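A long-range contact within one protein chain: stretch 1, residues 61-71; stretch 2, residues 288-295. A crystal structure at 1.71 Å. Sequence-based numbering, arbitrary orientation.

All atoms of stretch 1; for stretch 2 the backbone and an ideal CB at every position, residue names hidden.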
ATOM      1  N   GLU A  61       4.060  -1.292  -0.720  1.00 12.51           N
ATOM      2  CA  GLU A  61       4.311  -0.099   0.073  1.00 13.74           C
ATOM      3  C   GLU A  61       5.702   0.443  -0.220  1.00  8.99           C
ATOM      4  O   GLU A  61       6.558  -0.242  -0.792  1.00 10.19           O
ATOM      5  CB  GLU A  61       4.183  -0.380   1.575  1.00 12.94           C
ATOM      6  CG  GLU A  61       3.026  -1.299   1.946  1.00 19.72           C
ATOM      7  CD  GLU A  61       1.664  -0.630   1.859  1.00 20.67           C
ATOM      8  OE1 GLU A  61       0.651  -1.350   2.059  1.00 24.73           O
ATOM      9  OE2 GLU A  61       1.592   0.599   1.599  1.00 22.85           O
ATOM     10  N   SER A  62       5.930   1.680   0.210  1.00 11.19           N
ATOM     11  CA  SER A  62       7.186   2.359  -0.106  1.00  9.07           C
ATOM     12  C   SER A  62       8.356   2.096   0.851  1.00 12.81           C
ATOM     13  O   SER A  62       9.504   2.208   0.402  1.00 11.05           O
ATOM     14  CB  SER A  62       6.944   3.870  -0.209  1.00 10.77           C
ATOM     15  OG  SER A  62       6.240   4.361   0.916  1.00 14.80           O
ATOM     16  N   PRO A  63       8.162   1.760   2.135  1.00 11.70           N
ATOM     17  CA  PRO A  63       9.342   1.552   3.034  1.00 10.00           C
ATOM     18  C   PRO A  63      10.400   0.617   2.459  1.00  9.16           C
ATOM     19  O   PRO A  63      11.594   0.950   2.526  1.00 11.07           O
ATOM     20  CB  PRO A  63       8.707   0.990   4.315  1.00 10.49           C
ATOM     21  CG  PRO A  63       7.409   1.754   4.382  1.00 14.04           C
ATOM     22  CD  PRO A  63       6.913   1.796   2.938  1.00 10.52           C
ATOM     23  N   PRO A  64      10.049  -0.539   1.873  1.00  8.98           N
ATOM     24  CA  PRO A  64      11.116  -1.378   1.291  1.00  9.95           C
ATOM     25  C   PRO A  64      11.891  -0.695   0.179  1.00 10.77           C
ATOM     26  O   PRO A  64      13.090  -0.971   0.005  1.00 11.18           O
ATOM     27  CB  PRO A  64      10.364  -2.612   0.763  1.00 14.49           C
ATOM     28  CG  PRO A  64       9.066  -2.602   1.476  1.00 18.24           C
ATOM     29  CD  PRO A  64       8.728  -1.176   1.706  1.00 13.19           C
ATOM     30  N   LEU A  65      11.239   0.164  -0.608  1.00 10.37           N
ATOM     31  CA  LEU A  65      11.952   0.849  -1.681  1.00  9.17           C
ATOM     32  C   LEU A  65      12.881   1.909  -1.118  1.00  9.82           C
ATOM     33  O   LEU A  65      14.004   2.082  -1.609  1.00  8.95           O
ATOM     34  CB  LEU A  65      10.967   1.482  -2.666  1.00 10.24           C
ATOM     35  CG  LEU A  65       9.999   0.525  -3.349  1.00 10.20           C
ATOM     36  CD1 LEU A  65       8.945   1.324  -4.131  1.00  7.92           C
ATOM     37  CD2 LEU A  65      10.761  -0.409  -4.259  1.00  9.71           C
ATOM     38  N   ILE A  66      12.425   2.637  -0.094  1.00  9.15           N
ATOM     39  CA  ILE A  66      13.283   3.628   0.539  1.00  8.64           C
ATOM     40  C   ILE A  66      14.487   2.938   1.156  1.00  9.22           C
ATOM     41  O   ILE A  66      15.616   3.433   1.059  1.00 11.92           O
ATOM     42  CB  ILE A  66      12.479   4.451   1.568  1.00 12.49           C
ATOM     43  CG1 ILE A  66      11.463   5.342   0.832  1.00 14.50           C
ATOM     44  CG2 ILE A  66      13.407   5.311   2.431  1.00 12.67           C
ATOM     45  CD1 ILE A  66      10.429   5.949   1.724  1.00 15.45           C
ATOM     46  N   ARG A  67      14.274   1.742   1.730  1.00  9.44           N
ATOM     47  CA  ARG A  67      15.373   0.958   2.301  1.00 11.11           C
ATOM     48  C   ARG A  67      16.382   0.569   1.226  1.00 12.52           C
ATOM     49  O   ARG A  67      17.586   0.820   1.368  1.00  9.71           O
ATOM     50  CB  ARG A  67      14.821  -0.293   3.004  1.00 12.30           C
ATOM     51  CG  ARG A  67      15.880  -1.317   3.473  1.00 18.15           C
ATOM     52  CD  ARG A  67      15.268  -2.708   3.745  1.00 18.43           C
ATOM     53  NE  ARG A  67      16.289  -3.707   4.065  1.00 25.12           N
ATOM     54  CZ  ARG A  67      16.081  -5.020   4.095  1.00 24.87           C
ATOM     55  NH1 ARG A  67      14.883  -5.515   3.824  1.00 26.26           N
ATOM     56  NH2 ARG A  67      17.076  -5.847   4.398  1.00 30.54           N
ATOM     57  N   LEU A  68      15.903  -0.035   0.130  1.00  8.34           N
ATOM     58  CA  LEU A  68      16.797  -0.483  -0.935  1.00 10.83           C
ATOM     59  C   LEU A  68      17.466   0.690  -1.637  1.00  9.81           C
ATOM     60  O   LEU A  68      18.612   0.574  -2.102  1.00  8.87           O
ATOM     61  CB  LEU A  68      16.016  -1.323  -1.947  1.00  9.75           C
ATOM     62  CG  LEU A  68      15.515  -2.682  -1.452  1.00 12.55           C
ATOM     63  CD1 LEU A  68      14.917  -3.441  -2.605  1.00 15.81           C
ATOM     64  CD2 LEU A  68      16.632  -3.485  -0.849  1.00 14.79           C
ATOM     65  N   ALA A  69      16.750   1.809  -1.776  1.00  6.63           N
ATOM     66  CA  ALA A  69      17.352   2.994  -2.379  1.00 10.50           C
ATOM     67  C   ALA A  69      18.493   3.519  -1.526  1.00 11.60           C
ATOM     68  O   ALA A  69      19.557   3.883  -2.045  1.00 13.33           O
ATOM     69  CB  ALA A  69      16.301   4.086  -2.576  1.00 11.00           C
ATOM     70  N   SER A  70      18.280   3.579  -0.213  1.00  9.74           N
ATOM     71  CA  SER A  70      19.336   4.024   0.693  1.00 12.83           C
ATOM     72  C   SER A  70      20.576   3.151   0.582  1.00 11.67           C
ATOM     73  O   SER A  70      21.696   3.650   0.736  1.00 16.41           O
ATOM     74  CB  SER A  70      18.835   4.024   2.137  1.00 15.50           C
ATOM     75  OG  SER A  70      17.810   4.977   2.329  1.00 27.01           O
ATOM     76  N   ALA A  71      20.399   1.851   0.335  1.00  9.62           N
ATOM     77  CA  ALA A  71      21.525   0.938   0.185  1.00 13.97           C
ATOM     78  C   ALA A  71      22.200   1.047  -1.171  1.00 11.44           C
ATOM     79  O   ALA A  71      23.225   0.389  -1.388  1.00 12.97           O
ATOM     80  CB  ALA A  71      21.070  -0.505   0.405  1.00 12.98           C
ATOM     81  N   UNK A 288       4.155  12.518   2.864  1.00 10.75           N
ATOM     82  CA  UNK A 288       4.665  11.915   1.644  1.00 12.61           C
ATOM     83  C   UNK A 288       5.331  10.593   1.953  1.00 12.36           C
ATOM     84  O   UNK A 288       5.619  10.277   3.110  1.00  9.42           O
ATOM     85  CB  UNK A 288       5.646  12.855   0.941  1.00 12.61           C
ATOM     86  N   UNK A 289       5.615   9.781   0.924  1.00 13.36           N
ATOM     87  CA  UNK A 289       6.455   8.597   1.154  1.00 13.01           C
ATOM     88  C   UNK A 289       7.739   8.917   1.900  1.00 10.59           C
ATOM     89  O   UNK A 289       8.145   8.166   2.795  1.00 12.17           O
ATOM     90  CB  UNK A 289       6.801   7.935  -0.181  1.00 13.01           C
ATOM     91  N   UNK A 290       8.370  10.044   1.573  1.00 16.05           N
ATOM     92  CA  UNK A 290       9.615  10.416   2.236  1.00 15.19           C
ATOM     93  C   UNK A 290       9.384  10.715   3.713  1.00 16.41           C
ATOM     94  O   UNK A 290      10.231  10.397   4.553  1.00 19.33           O
ATOM     95  CB  UNK A 290      10.243  11.628   1.546  1.00 15.19           C
ATOM     96  N   UNK A 291       8.249  11.336   4.041  1.00 14.90           N
ATOM     97  CA  UNK A 291       7.927  11.612   5.439  1.00 19.41           C
ATOM     98  C   UNK A 291       7.841  10.324   6.251  1.00 16.35           C
ATOM     99  O   UNK A 291       8.306  10.275   7.393  1.00 20.20           O
ATOM    100  CB  UNK A 291       6.610  12.384   5.539  1.00 19.41           C
ATOM    101  N   UNK A 292       7.234   9.272   5.684  1.00 14.06           N
ATOM    102  CA  UNK A 292       7.110   8.006   6.406  1.00 15.06           C
ATOM    103  C   UNK A 292       8.413   7.211   6.409  1.00 16.88           C
ATOM    104  O   UNK A 292       8.679   6.461   7.359  1.00 12.92           O
ATOM    105  CB  UNK A 292       5.993   7.161   5.790  1.00 15.06           C
ATOM    106  N   UNK A 293       9.219   7.343   5.356  1.00 17.10           N
ATOM    107  CA  UNK A 293      10.520   6.695   5.330  1.00 12.48           C
ATOM    108  C   UNK A 293      10.416   5.188   5.430  1.00 12.04           C
ATOM    109  O   UNK A 293       9.499   4.559   4.884  1.00 11.58           O
ATOM    110  CB  UNK A 293      11.394   7.227   6.467  1.00 12.48           C
ATOM    111  N   UNK A 294      11.376   4.585   6.141  1.00  9.77           N
ATOM    112  CA  UNK A 294      11.366   3.144   6.356  1.00 10.28           C
ATOM    113  C   UNK A 294      10.455   2.739   7.507  1.00 10.51           C
ATOM    114  O   UNK A 294      10.334   1.540   7.793  1.00 10.87           O
ATOM    115  CB  UNK A 294      12.788   2.645   6.622  1.00 10.28           C
ATOM    116  N   UNK A 295       9.805   3.706   8.155  1.00 10.17           N
ATOM    117  CA  UNK A 295       8.908   3.434   9.282  1.00 10.54           C
ATOM    118  C   UNK A 295       9.626   2.695  10.412  1.00 10.60           C
ATOM    119  O   UNK A 295       9.040   1.844  11.086  1.00 11.10           O
ATOM    120  CB  UNK A 295       7.704   2.617   8.811  1.00 10.54           C
TER

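Position 288 has no atom of stretch 1 within 5.5 Å of its ideal CB. It stands right before the helix 289-292, so a residue that can cap suits it: Ser, Thr, Asp or Asn. It is Thr288. Its OG1 accepts from the N of the residue at 291, at 3.1 Å.

At 289 the ideal CB points sideways, 3.8 Å from Ser62 OG and 4.6 Å from Ile66 CD1. Phi is -50°, at the first turn of a helix, where the backbone N need not donate. Proline fits, as would a small or medium apolar residue. It is Pro289. Its CB lies 4.0 Å from Ser62 OG, and its O lies 3.4 Å from Ile66 CD1.

Position 290 points away from stretch 1. Any helix-tolerant residue would do. It is Ala290.

Position 291 also points away. It is the third residue after the N-cap, where Asp, Glu, Ser or Thr can return a bond to the cap. It is Asp291. Its OD2 accepts from Thr288 N at 2.8 Å, and its own N gives the capping bond.

At 292 CA-to-CB points toward stretch 1, but no atom there comes within 5.5 Å of the ideal CB. Many helix formers are possible. It is Leu292, and its CD1 stays 5.3 Å from Ser62 OG.

Position 293 leaves the helix with phi 61° and psi -143°. Positive phi favours glycine, and so does the second place of a type II' turn. The ideal CB would point away, so stretch 1 asks for no side chain. It is Gly293. The backbone makes the contact: Gly293 O is 3.5 Å from Pro63 CA, a CA-H...O contact, and 3.6 Å from Ile66 CD1. Water 1 accepts from Ser62 OG and donates to Pro289 O and Gly293 O, so it joins the stretches where no direct hydrogen bond does.

At 294 the ideal CB points sideways, 5.0 Å from Ile66 CG2. A long side chain could run over Ile66 toward Arg67 and Ser70; Glu, Gln, Lys or Met are plausible. It is Glu294. CG packs 3.9 Å from Ile66 CG2. OE2 comes 3.6 Å from Arg67 CB, while the end of Arg67 leads away; OE1 is 3.8 Å from Ser70 OG.

Position 295 has phi 58° and psi 37°, which Gly, Asn or Asp take most easily, though others can adopt it. Its ideal CB is 4.5 Å from Pro63 CG. It is Ala295, a small residue near the Pro63 ring.

Stretch 2 (288-295) TPADLGEA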
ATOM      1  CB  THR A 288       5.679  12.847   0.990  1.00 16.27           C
ATOM      2  OG1 THR A 288       6.798  12.986   1.876  1.00 14.37           O
ATOM      3  CG2 THR A 288       5.064  14.200   0.707  1.00 16.34           C
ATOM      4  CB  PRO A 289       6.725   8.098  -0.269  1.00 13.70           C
ATOM      5  CG  PRO A 289       5.490   8.463  -1.012  1.00 10.46           C
ATOM      6  CD  PRO A 289       5.061   9.805  -0.445  1.00 14.54           C
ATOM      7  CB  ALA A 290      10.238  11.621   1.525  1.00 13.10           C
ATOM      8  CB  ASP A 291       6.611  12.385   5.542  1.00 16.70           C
ATOM      9  CG  ASP A 291       6.713  13.801   5.012  1.00 21.02           C
ATOM     10  OD1 ASP A 291       7.789  14.425   5.159  1.00 27.74           O
ATOM     11  OD2 ASP A 291       5.714  14.296   4.443  1.00 17.96           O
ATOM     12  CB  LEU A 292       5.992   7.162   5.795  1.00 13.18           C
ATOM     13  CG  LEU A 292       4.629   7.844   5.612  1.00 21.20           C
ATOM     14  CD1 LEU A 292       3.693   6.997   4.740  1.00 20.08           C
ATOM     15  CD2 LEU A 292       4.004   8.086   6.966  1.00 16.86           C
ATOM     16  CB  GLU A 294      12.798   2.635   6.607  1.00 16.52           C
ATOM     17  CG  GLU A 294      13.695   2.776   5.365  1.00 17.34           C
ATOM     18  CD  GLU A 294      15.163   2.450   5.623  1.00 18.50           C
ATOM     19  OE1 GLU A 294      16.036   3.283   5.268  1.00 20.87           O
ATOM     20  OE2 GLU A 294      15.440   1.360   6.165  1.00 22.28           O
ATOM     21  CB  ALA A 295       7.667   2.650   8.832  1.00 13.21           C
TER
HETATM   22  O   HOH W   1       7.482   5.459   2.960  1.00 13.85           O
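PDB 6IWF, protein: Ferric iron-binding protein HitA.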